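Local coordinates for protein DNA alpha-glucosyltransferase (Enterobacteria phage T4, PDB 1XV5) that is a phage glycosyltransferase of the GT-B fold that binds uridine-5'-diphosphate between its two domains, at residues G204-W209 / E236-F241. Numbering follows the deposited sequence.
With UDP (uridine-5'-diphosphate), chain C.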
loop_
_atom_site.group_PDB
_atom_site.type_symbol
_atom_site.label_atom_id
_atom_site.label_comp_id
_atom_site.label_asym_id
_atom_site.label_seq_id
_atom_site.Cartn_x
_atom_site.Cartn_y
_atom_site.Cartn_z
ATOM N N GLY A 204 -6.488 -2.341 7.189
ATOM C CA GLY A 204 -6.754 -1.813 5.863
ATOM C C GLY A 204 -7.520 -0.505 5.952
ATOM O O GLY A 204 -7.239 0.326 6.815
ATOM N N ARG A 205 -8.480 -0.315 5.048
ATOM C CA ARG A 205 -9.314 0.885 5.043
ATOM C C ARG A 205 -10.674 0.532 4.465
ATOM O O ARG A 205 -10.865 -0.574 3.963
ATOM C CB ARG A 205 -8.655 2.026 4.259
ATOM C CG ARG A 205 -8.157 1.677 2.876
ATOM C CD ARG A 205 -7.282 2.809 2.350
ATOM N NE ARG A 205 -6.720 2.512 1.038
ATOM C CZ ARG A 205 -7.402 2.569 -0.102
ATOM N NH1 ARG A 205 -6.804 2.274 -1.245
ATOM N NH2 ARG A 205 -8.679 2.931 -0.099
ATOM N N THR A 206 -11.617 1.466 4.527
ATOM C CA THR A 206 -12.966 1.177 4.070
ATOM C C THR A 206 -13.223 1.210 2.566
ATOM O O THR A 206 -13.863 2.122 2.040
ATOM C CB THR A 206 -13.987 2.086 4.792
ATOM O OG1 THR A 206 -13.703 2.087 6.199
ATOM C CG2 THR A 206 -15.409 1.556 4.590
ATOM N N THR A 207 -12.708 0.192 1.884
ATOM C CA THR A 207 -12.898 0.025 0.450
ATOM C C THR A 207 -13.185 -1.460 0.323
ATOM O O THR A 207 -12.420 -2.286 0.807
ATOM C CB THR A 207 -11.644 0.426 -0.331
ATOM O OG1 THR A 207 -11.456 1.841 -0.211
ATOM C CG2 THR A 207 -11.795 0.074 -1.802
ATOM N N THR A 208 -14.300 -1.798 -0.311
ATOM C CA THR A 208 -14.699 -3.193 -0.398
ATOM C C THR A 208 -13.695 -4.199 -0.951
ATOM O O THR A 208 -13.713 -5.356 -0.530
ATOM C CB THR A 208 -16.048 -3.330 -1.141
ATOM O OG1 THR A 208 -15.940 -2.764 -2.448
ATOM C CG2 THR A 208 -17.143 -2.598 -0.364
ATOM N N TRP A 209 -12.814 -3.797 -1.867
ATOM C CA TRP A 209 -11.854 -4.783 -2.366
ATOM C C TRP A 209 -10.781 -5.134 -1.341
ATOM O O TRP A 209 -9.953 -6.014 -1.581
ATOM C CB TRP A 209 -11.206 -4.362 -3.700
ATOM C CG TRP A 209 -10.443 -3.071 -3.752
ATOM C CD1 TRP A 209 -10.900 -1.874 -4.229
ATOM C CD2 TRP A 209 -9.057 -2.872 -3.436
ATOM N NE1 TRP A 209 -9.884 -0.948 -4.241
ATOM C CE2 TRP A 209 -8.743 -1.534 -3.760
ATOM C CE3 TRP A 209 -8.049 -3.698 -2.918
ATOM C CZ2 TRP A 209 -7.458 -0.999 -3.582
ATOM C CZ3 TRP A 209 -6.768 -3.164 -2.743
ATOM C CH2 TRP A 209 -6.489 -1.828 -3.076
ATOM N N GLU A 236 -12.252 3.906 8.121
ATOM C CA GLU A 236 -12.740 5.267 8.280
ATOM C C GLU A 236 -14.224 5.343 7.937
ATOM O O GLU A 236 -14.739 4.518 7.180
ATOM C CB GLU A 236 -11.961 6.221 7.366
ATOM C CG GLU A 236 -12.407 6.237 5.887
ATOM C CD GLU A 236 -11.906 5.052 5.064
ATOM O OE1 GLU A 236 -12.205 5.015 3.854
ATOM O OE2 GLU A 236 -11.218 4.164 5.611
ATOM N N ARG A 237 -14.911 6.335 8.498
ATOM C CA ARG A 237 -16.324 6.505 8.206
ATOM C C ARG A 237 -16.450 7.132 6.826
ATOM O O ARG A 237 -15.621 7.951 6.418
ATOM C CB ARG A 237 -17.002 7.386 9.259
ATOM C CG ARG A 237 -17.297 6.662 10.565
ATOM C CD ARG A 237 -18.243 7.468 11.439
ATOM N NE ARG A 237 -19.499 7.737 10.745
ATOM C CZ ARG A 237 -20.447 6.831 10.520
ATOM N NH1 ARG A 237 -20.301 5.584 10.944
ATOM N NH2 ARG A 237 -21.537 7.168 9.848
ATOM N N SER A 238 -17.485 6.726 6.106
ATOM C CA SER A 238 -17.730 7.212 4.755
ATOM C C SER A 238 -18.989 6.505 4.287
ATOM O O SER A 238 -19.504 5.632 4.985
ATOM C CB SER A 238 -16.572 6.812 3.842
ATOM O OG SER A 238 -16.520 5.399 3.712
ATOM N N PRO A 239 -19.512 6.878 3.108
ATOM C CA PRO A 239 -20.719 6.200 2.638
ATOM C C PRO A 239 -20.526 4.683 2.610
ATOM O O PRO A 239 -21.437 3.932 2.938
ATOM C CB PRO A 239 -20.920 6.797 1.251
ATOM C CG PRO A 239 -20.496 8.228 1.468
ATOM C CD PRO A 239 -19.215 8.063 2.279
ATOM N N ALA A 240 -19.336 4.233 2.227
ATOM C CA ALA A 240 -19.070 2.798 2.180
ATOM C C ALA A 240 -19.186 2.196 3.576
ATOM O O ALA A 240 -19.715 1.095 3.748
ATOM C CB ALA A 240 -17.678 2.536 1.605
ATOM N N PHE A 241 -18.704 2.916 4.584
ATOM C CA PHE A 241 -18.786 2.399 5.942
ATOM C C PHE A 241 -20.238 2.338 6.406
ATOM O O PHE A 241 -20.642 1.404 7.094
ATOM C CB PHE A 241 -17.984 3.269 6.918
ATOM C CG PHE A 241 -17.857 2.657 8.281
ATOM C CD1 PHE A 241 -16.859 1.722 8.540
ATOM C CD2 PHE A 241 -18.793 2.935 9.274
ATOM C CE1 PHE A 241 -16.800 1.059 9.770
ATOM C CE2 PHE A 241 -18.744 2.282 10.502
ATOM C CZ PHE A 241 -17.745 1.340 10.750
HETATM N N1 UDP C . -1.985 2.674 7.213
HETATM C C2 UDP C . -1.789 3.354 8.397
HETATM N N3 UDP C . -2.939 3.764 9.025
HETATM C C4 UDP C . -4.237 3.555 8.598
HETATM C C5 UDP C . -4.354 2.832 7.368
HETATM C C6 UDP C . -3.250 2.428 6.732
HETATM O O2 UDP C . -0.681 3.570 8.860
HETATM O O4 UDP C . -5.173 3.984 9.273
HETATM C "C1'" UDP C . -0.794 2.230 6.481
HETATM C "C2'" UDP C . -0.701 0.723 6.265
HETATM O "O2'" UDP C . -0.207 0.073 7.417
HETATM C "C3'" UDP C . 0.243 0.684 5.070
HETATM C "C4'" UDP C . -0.276 1.850 4.229
HETATM O "O4'" UDP C . -0.848 2.784 5.185
HETATM O "O3'" UDP C . 1.574 0.954 5.509
HETATM C "C5'" UDP C . -1.324 1.480 3.199
HETATM O "O5'" UDP C . -0.698 0.888 2.066
HETATM P PA UDP C . -1.264 -0.419 1.350
HETATM O O1A UDP C . -0.333 -0.693 0.236
HETATM O O2A UDP C . -1.494 -1.468 2.379
HETATM O O3A UDP C . -2.732 0.000 0.759
HETATM P PB UDP C . -3.311 1.417 0.175
HETATM O O1B UDP C . -4.258 1.072 -0.916
HETATM O O2B UDP C . -3.792 2.219 1.322
HETATM O O3B UDP C . -2.044 2.134 -0.460
HETATM O O HOH W 1 -10.843 3.771 1.750
HETATM O O HOH W 2 -14.500 4.593 2.408
#
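Thr206 is gripped twice by Glu236. Thr206 N donates to the carboxylate Glu236 OE2 at 2.9 Å, nearly straight at 173°, on the syn side but 30° out of the carboxylate plane. Thr206 OG1 donates to Glu236 O at 2.8 Å, in the carbonyl plane and on a lone pair. A bend at chi2 (-78°) swings the carboxylate of Glu236 back toward Thr206; OE2 also forms a salt bridge with Arg47. Glu236 OE1 accepts from two waters: one is bonded to Arg205 NH2, the other links Thr206 O to Ser238 OG. In this GT-B protein the segments follow the neighbouring parallel strands 199-203 and 229-233, and Gly204 and Arg205 belong to the UDP pocket. The Arg205 chain, extended from CG to NE, brings the edge of its guanidinium to the UDP beta-phosphate, NE donating to O2B at 3.0 Å and NH1 to O1B at 2.8 Å. Ser238 is the N-cap of helix 239-246, its OG accepting a weak bond from Phe241 N. Against that first turn lies the methyl of Thr206, CG2 3.6 Å from Phe241 N and 3.9 Å from Ala240 CB. The Phe241 ring turns its edge to Thr206 OG1, with CD1 3.9 Å away, and packs edge-to-face with Tyr251.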